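Local coordinates for protein SAG family member (Sag19) (Eimeria tenella, PDB 6ZZB) that is of unknown molecular function but is a major surface antigen of the parasite, probably with a CAP-like fold, at residues T145-F158 with P171-L184. Residues are numbered along the deposited sequence; the frame is centred on the assembly and turned at random. Where two conformers were deposited one is given.
Sequences TYTAGLDHLKQSNF and PFNNVNASNVAFLL. With SO4 (sulfate ion), chain B.
Val180 plugs into helix 138-155 among Tyr146, Gly149, Leu150 and Leu153, a knob-into-hole fit in the tightly packed part of the contact. Its CG2 branch comes down on the helix backbone, 3.5 Å from Tyr146 O, while CG1 slides past Leu153 CD1. Gly149 has no side chain, and its CA lies directly against Ala177 N, Val180 CG2 and Asn176 O, the last through a CA-H...O contact. The two CA atoms of Gly149 and Ala177 come within 3.8 Å. At one end of this tight zone the Thr145 rotation (chi1 -156°) swings OG1 toward two asparagines and turns CG2 to Leu183 CD1; OG1 accepts two nearly straight bonds, from Asn176 ND2 at 2.7 Å and Asn179 ND2 at 2.8 Å, each in the plane of the donating amide. Asn179 OD1 accepts from Val127 N, tying the junction to strand 126-131. Segments 145-155 and 175-183 cross at -101°, almost perpendicular, on one flank of the mixed sheet, consistent with a CAP-like fold. Farther along, Leu153 CD2 touches both Pro171 CG and Phe172 CE1, each at 3.6 Å, and Phe172 turns an edge toward the face of Phe158. The solvent side is partly exposed and more polar: the Asn174 amide, whose OD1 caps helix 175-183 through Ala177 N, stacks over the His152 ring with planes 21° apart, its CB adding a CH-pi contact, and a water at the ring edge links His152 NE2 to Asn173 OD1. Beyond Pro171, Asn157 N donates to a sulfate, probably from the crystallisation liquor.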
loop_
_atom_site.group_PDB
_atom_site.type_symbol
_atom_site.label_atom_id
_atom_site.label_comp_id
_atom_site.label_asym_id
_atom_site.label_seq_id
_atom_site.Cartn_x
_atom_site.Cartn_y
_atom_site.Cartn_z
ATOM N N THR A 145 -10.090 0.243 2.692
ATOM C CA THR A 145 -9.497 0.132 1.341
ATOM C C THR A 145 -9.803 -1.245 0.795
ATOM O O THR A 145 -10.009 -1.383 -0.438
ATOM C CB THR A 145 -7.992 0.469 1.340
ATOM O OG1 THR A 145 -7.620 0.888 0.025
ATOM C CG2 THR A 145 -7.097 -0.658 1.784
ATOM N N TYR A 146 -9.808 -2.258 1.629
ATOM C CA TYR A 146 -10.076 -3.632 1.196
ATOM C C TYR A 146 -11.494 -3.696 0.626
ATOM O O TYR A 146 -11.684 -4.214 -0.498
ATOM C CB TYR A 146 -9.896 -4.601 2.367
ATOM C CG TYR A 146 -10.192 -6.021 1.985
ATOM C CD1 TYR A 146 -9.214 -6.845 1.448
ATOM C CD2 TYR A 146 -11.471 -6.524 2.117
ATOM C CE1 TYR A 146 -9.485 -8.153 1.095
ATOM C CE2 TYR A 146 -11.762 -7.831 1.747
ATOM C CZ TYR A 146 -10.768 -8.639 1.227
ATOM O OH TYR A 146 -11.071 -9.931 0.865
ATOM N N THR A 147 -12.472 -3.206 1.366
ATOM C CA THR A 147 -13.888 -3.329 0.936
ATOM C C THR A 147 -14.035 -2.559 -0.370
ATOM O O THR A 147 -14.590 -3.111 -1.363
ATOM C CB THR A 147 -14.803 -2.814 2.037
ATOM O OG1 THR A 147 -14.639 -3.727 3.126
ATOM C CG2 THR A 147 -16.252 -2.735 1.573
ATOM N N ALA A 148 -13.595 -1.319 -0.415
ATOM C CA ALA A 148 -13.735 -0.454 -1.603
ATOM C C ALA A 148 -12.965 -1.071 -2.774
ATOM O O ALA A 148 -13.459 -1.035 -3.922
ATOM C CB ALA A 148 -13.316 0.958 -1.328
ATOM N N GLY A 149 -11.769 -1.581 -2.546
ATOM C CA GLY A 149 -10.922 -2.093 -3.632
ATOM C C GLY A 149 -11.467 -3.397 -4.175
ATOM O O GLY A 149 -11.454 -3.546 -5.409
ATOM N N LEU A 150 -11.931 -4.298 -3.318
ATOM C CA LEU A 150 -12.519 -5.577 -3.782
ATOM C C LEU A 150 -13.819 -5.263 -4.539
ATOM O O LEU A 150 -14.050 -5.884 -5.596
ATOM C CB LEU A 150 -12.762 -6.530 -2.619
ATOM C CG LEU A 150 -13.145 -7.947 -3.061
ATOM C CD1 LEU A 150 -12.199 -8.503 -4.111
ATOM C CD2 LEU A 150 -13.209 -8.877 -1.867
ATOM N N ASP A 151 -14.615 -4.302 -4.076
ATOM C CA ASP A 151 -15.847 -3.911 -4.818
ATOM C C ASP A 151 -15.426 -3.406 -6.189
ATOM O O ASP A 151 -16.064 -3.734 -7.192
ATOM C CB ASP A 151 -16.635 -2.895 -4.022
ATOM C CG ASP A 151 -17.367 -3.507 -2.856
ATOM O OD1 ASP A 151 -17.521 -4.720 -2.828
ATOM O OD2 ASP A 151 -17.777 -2.696 -1.990
ATOM N N HIS A 152 -14.417 -2.565 -6.287
ATOM C CA HIS A 152 -13.972 -2.012 -7.581
ATOM C C HIS A 152 -13.535 -3.156 -8.490
ATOM O O HIS A 152 -13.888 -3.131 -9.679
ATOM C CB HIS A 152 -12.841 -1.003 -7.386
ATOM C CG HIS A 152 -12.619 -0.173 -8.591
ATOM N ND1 HIS A 152 -13.526 0.774 -8.989
ATOM C CD2 HIS A 152 -11.632 -0.176 -9.497
ATOM C CE1 HIS A 152 -13.053 1.375 -10.078
ATOM N NE2 HIS A 152 -11.906 0.811 -10.416
ATOM N N LEU A 153 -12.806 -4.141 -7.985
ATOM C CA LEU A 153 -12.371 -5.286 -8.817
ATOM C C LEU A 153 -13.595 -6.080 -9.274
ATOM O O LEU A 153 -13.682 -6.448 -10.463
ATOM C CB LEU A 153 -11.422 -6.163 -8.008
ATOM C CG LEU A 153 -10.032 -5.570 -7.868
ATOM C CD1 LEU A 153 -9.206 -6.368 -6.875
ATOM C CD2 LEU A 153 -9.336 -5.514 -9.210
ATOM N N LYS A 154 -14.529 -6.335 -8.383
ATOM C CA LYS A 154 -15.745 -7.117 -8.732
ATOM C C LYS A 154 -16.538 -6.379 -9.819
ATOM O O LYS A 154 -17.196 -7.081 -10.673
ATOM C CB LYS A 154 -16.582 -7.330 -7.485
ATOM C CG LYS A 154 -16.031 -8.383 -6.537
ATOM C CD LYS A 154 -16.825 -8.461 -5.254
ATOM C CE LYS A 154 -16.312 -9.540 -4.339
ATOM N NZ LYS A 154 -17.079 -9.533 -3.070
ATOM N N GLN A 155 -16.544 -5.066 -9.799
ATOM C CA GLN A 155 -17.293 -4.223 -10.748
ATOM C C GLN A 155 -16.557 -4.136 -12.076
ATOM O O GLN A 155 -17.138 -3.637 -13.051
ATOM C CB GLN A 155 -17.480 -2.849 -10.130
ATOM C CG GLN A 155 -18.471 -2.910 -8.987
ATOM C CD GLN A 155 -18.274 -1.832 -7.950
ATOM O OE1 GLN A 155 -17.534 -0.881 -8.170
ATOM N NE2 GLN A 155 -19.006 -1.953 -6.849
ATOM N N SER A 156 -15.289 -4.523 -12.096
ATOM C CA SER A 156 -14.377 -4.432 -13.265
ATOM C C SER A 156 -14.537 -5.656 -14.163
ATOM O O SER A 156 -14.801 -6.728 -13.660
ATOM C CB SER A 156 -12.932 -4.305 -12.795
ATOM O OG SER A 156 -12.010 -4.410 -13.889
ATOM N N ASN A 157 -14.262 -5.471 -15.448
ATOM C CA ASN A 157 -14.147 -6.613 -16.385
ATOM C C ASN A 157 -12.820 -7.360 -16.208
ATOM O O ASN A 157 -12.601 -8.340 -16.918
ATOM C CB ASN A 157 -14.326 -6.155 -17.827
ATOM C CG ASN A 157 -15.767 -5.789 -18.081
ATOM O OD1 ASN A 157 -16.615 -6.666 -17.958
ATOM N ND2 ASN A 157 -16.020 -4.527 -18.370
ATOM N N PHE A 158 -11.990 -6.972 -15.244
ATOM C CA PHE A 158 -10.839 -7.788 -14.811
ATOM C C PHE A 158 -11.246 -9.253 -14.710
ATOM O O PHE A 158 -12.238 -9.598 -14.037
ATOM C CB PHE A 158 -10.327 -7.293 -13.459
ATOM C CG PHE A 158 -9.186 -8.108 -12.921
ATOM C CD1 PHE A 158 -7.875 -7.805 -13.251
ATOM C CD2 PHE A 158 -9.433 -9.164 -12.078
ATOM C CE1 PHE A 158 -6.833 -8.580 -12.757
ATOM C CE2 PHE A 158 -8.394 -9.951 -11.604
ATOM C CZ PHE A 158 -7.100 -9.646 -11.945
ATOM N N PRO A 171 -8.268 -2.018 -13.785
ATOM C CA PRO A 171 -8.861 -1.412 -12.589
ATOM C C PRO A 171 -7.855 -0.885 -11.552
ATOM O O PRO A 171 -8.312 -0.306 -10.567
ATOM C CB PRO A 171 -9.556 -2.606 -11.954
ATOM C CG PRO A 171 -8.658 -3.774 -12.273
ATOM C CD PRO A 171 -8.112 -3.469 -13.653
ATOM N N PHE A 172 -6.548 -1.059 -11.776
ATOM C CA PHE A 172 -5.530 -0.813 -10.717
ATOM C C PHE A 172 -5.092 0.643 -10.681
ATOM O O PHE A 172 -4.301 0.998 -9.793
ATOM C CB PHE A 172 -4.385 -1.802 -10.860
ATOM C CG PHE A 172 -4.821 -3.215 -10.612
ATOM C CD1 PHE A 172 -5.320 -3.588 -9.386
ATOM C CD2 PHE A 172 -4.803 -4.164 -11.633
ATOM C CE1 PHE A 172 -5.787 -4.871 -9.155
ATOM C CE2 PHE A 172 -5.280 -5.443 -11.403
ATOM C CZ PHE A 172 -5.748 -5.808 -10.164
ATOM N N ASN A 173 -5.643 1.506 -11.534
ATOM C CA ASN A 173 -5.537 2.970 -11.390
ATOM C C ASN A 173 -6.481 3.465 -10.292
ATOM O O ASN A 173 -6.381 4.649 -9.934
ATOM C CB ASN A 173 -5.812 3.686 -12.720
ATOM C CG ASN A 173 -7.220 3.497 -13.229
ATOM O OD1 ASN A 173 -7.953 2.616 -12.808
ATOM N ND2 ASN A 173 -7.572 4.270 -14.255
ATOM N N ASN A 174 -7.329 2.614 -9.752
ATOM C CA ASN A 174 -8.075 2.895 -8.507
ATOM C C ASN A 174 -7.169 2.498 -7.339
ATOM O O ASN A 174 -6.738 1.337 -7.277
ATOM C CB ASN A 174 -9.415 2.155 -8.520
ATOM C CG ASN A 174 -10.194 2.288 -7.246
ATOM O OD1 ASN A 174 -9.805 1.737 -6.219
ATOM N ND2 ASN A 174 -11.316 3.010 -7.289
ATOM N N VAL A 175 -6.889 3.436 -6.448
ATOM C CA VAL A 175 -5.877 3.199 -5.390
ATOM C C VAL A 175 -6.356 2.073 -4.478
ATOM O O VAL A 175 -5.550 1.234 -4.038
ATOM C CB VAL A 175 -5.561 4.496 -4.633
ATOM C CG1 VAL A 175 -4.574 4.227 -3.505
ATOM C CG2 VAL A 175 -5.006 5.557 -5.542
ATOM N N ASN A 176 -7.659 1.989 -4.191
ATOM C CA ASN A 176 -8.167 0.896 -3.354
ATOM C C ASN A 176 -7.945 -0.446 -4.041
ATOM O O ASN A 176 -7.594 -1.419 -3.380
ATOM C CB ASN A 176 -9.632 1.121 -2.962
ATOM C CG ASN A 176 -9.874 2.439 -2.273
ATOM O OD1 ASN A 176 -10.696 3.268 -2.728
ATOM N ND2 ASN A 176 -9.203 2.651 -1.178
ATOM N N ALA A 177 -8.265 -0.556 -5.337
ATOM C CA ALA A 177 -8.063 -1.816 -6.058
ATOM C C ALA A 177 -6.580 -2.216 -6.063
ATOM O O ALA A 177 -6.284 -3.391 -5.858
ATOM C CB ALA A 177 -8.590 -1.704 -7.469
ATOM N N SER A 178 -5.706 -1.253 -6.305
ATOM C CA SER A 178 -4.246 -1.489 -6.227
ATOM C C SER A 178 -3.895 -1.993 -4.827
ATOM O O SER A 178 -3.188 -2.968 -4.660
ATOM C CB SER A 178 -3.520 -0.253 -6.598
ATOM O OG SER A 178 -2.105 -0.433 -6.476
ATOM N N ASN A 179 -4.422 -1.338 -3.806
ATOM C CA ASN A 179 -4.136 -1.722 -2.405
ATOM C C ASN A 179 -4.545 -3.170 -2.170
ATOM O O ASN A 179 -3.780 -3.911 -1.531
ATOM C CB ASN A 179 -4.829 -0.795 -1.424
ATOM C CG ASN A 179 -4.235 0.592 -1.348
ATOM O OD1 ASN A 179 -3.134 0.836 -1.844
ATOM N ND2 ASN A 179 -4.951 1.532 -0.723
ATOM N N VAL A 180 -5.701 -3.597 -2.669
ATOM C CA VAL A 180 -6.147 -4.990 -2.465
ATOM C C VAL A 180 -5.213 -5.952 -3.199
ATOM O O VAL A 180 -4.954 -7.037 -2.658
ATOM C CB VAL A 180 -7.598 -5.153 -2.952
ATOM C CG1 VAL A 180 -7.995 -6.605 -3.097
ATOM C CG2 VAL A 180 -8.502 -4.401 -2.027
ATOM N N ALA A 181 -4.737 -5.599 -4.375
ATOM C CA ALA A 181 -3.783 -6.466 -5.102
ATOM C C ALA A 181 -2.546 -6.709 -4.244
ATOM O O ALA A 181 -2.127 -7.850 -4.141
ATOM C CB ALA A 181 -3.472 -5.864 -6.440
ATOM N N PHE A 182 -2.035 -5.679 -3.581
ATOM C CA PHE A 182 -0.836 -5.876 -2.727
ATOM C C PHE A 182 -1.217 -6.678 -1.496
ATOM O O PHE A 182 -0.489 -7.601 -1.107
ATOM C CB PHE A 182 -0.229 -4.541 -2.309
ATOM C CG PHE A 182 0.586 -3.896 -3.374
ATOM C CD1 PHE A 182 1.933 -4.201 -3.501
ATOM C CD2 PHE A 182 0.017 -3.013 -4.272
ATOM C CE1 PHE A 182 2.694 -3.605 -4.483
ATOM C CE2 PHE A 182 0.780 -2.435 -5.274
ATOM C CZ PHE A 182 2.117 -2.764 -5.403
ATOM N N LEU A 183 -2.331 -6.358 -0.869
ATOM C CA LEU A 183 -2.762 -7.034 0.369
ATOM C C LEU A 183 -2.907 -8.535 0.122
ATOM O O LEU A 183 -2.608 -9.322 1.037
ATOM C CB LEU A 183 -4.095 -6.484 0.868
ATOM C CG LEU A 183 -4.029 -5.119 1.533
ATOM C CD1 LEU A 183 -5.404 -4.496 1.630
ATOM C CD2 LEU A 183 -3.409 -5.236 2.918
ATOM N N LEU A 184 -3.449 -8.901 -1.022
ATOM C CA LEU A 184 -3.817 -10.311 -1.330
ATOM C C LEU A 184 -2.827 -10.943 -2.294
ATOM O O LEU A 184 -3.170 -12.011 -2.886
ATOM C CB LEU A 184 -5.228 -10.333 -1.917
ATOM C CG LEU A 184 -6.313 -9.854 -0.974
ATOM C CD1 LEU A 184 -7.669 -10.062 -1.628
ATOM C CD2 LEU A 184 -6.288 -10.561 0.363
HETATM S S SO4 B . -12.903 -2.053 -16.497
HETATM O O1 SO4 B . -11.917 -2.511 -15.542
HETATM O O2 SO4 B . -12.311 -2.021 -17.805
HETATM O O3 SO4 B . -13.309 -0.713 -16.141
HETATM O O4 SO4 B . -14.061 -2.919 -16.495
HETATM O O HOH W 1 -10.541 1.641 -12.614
#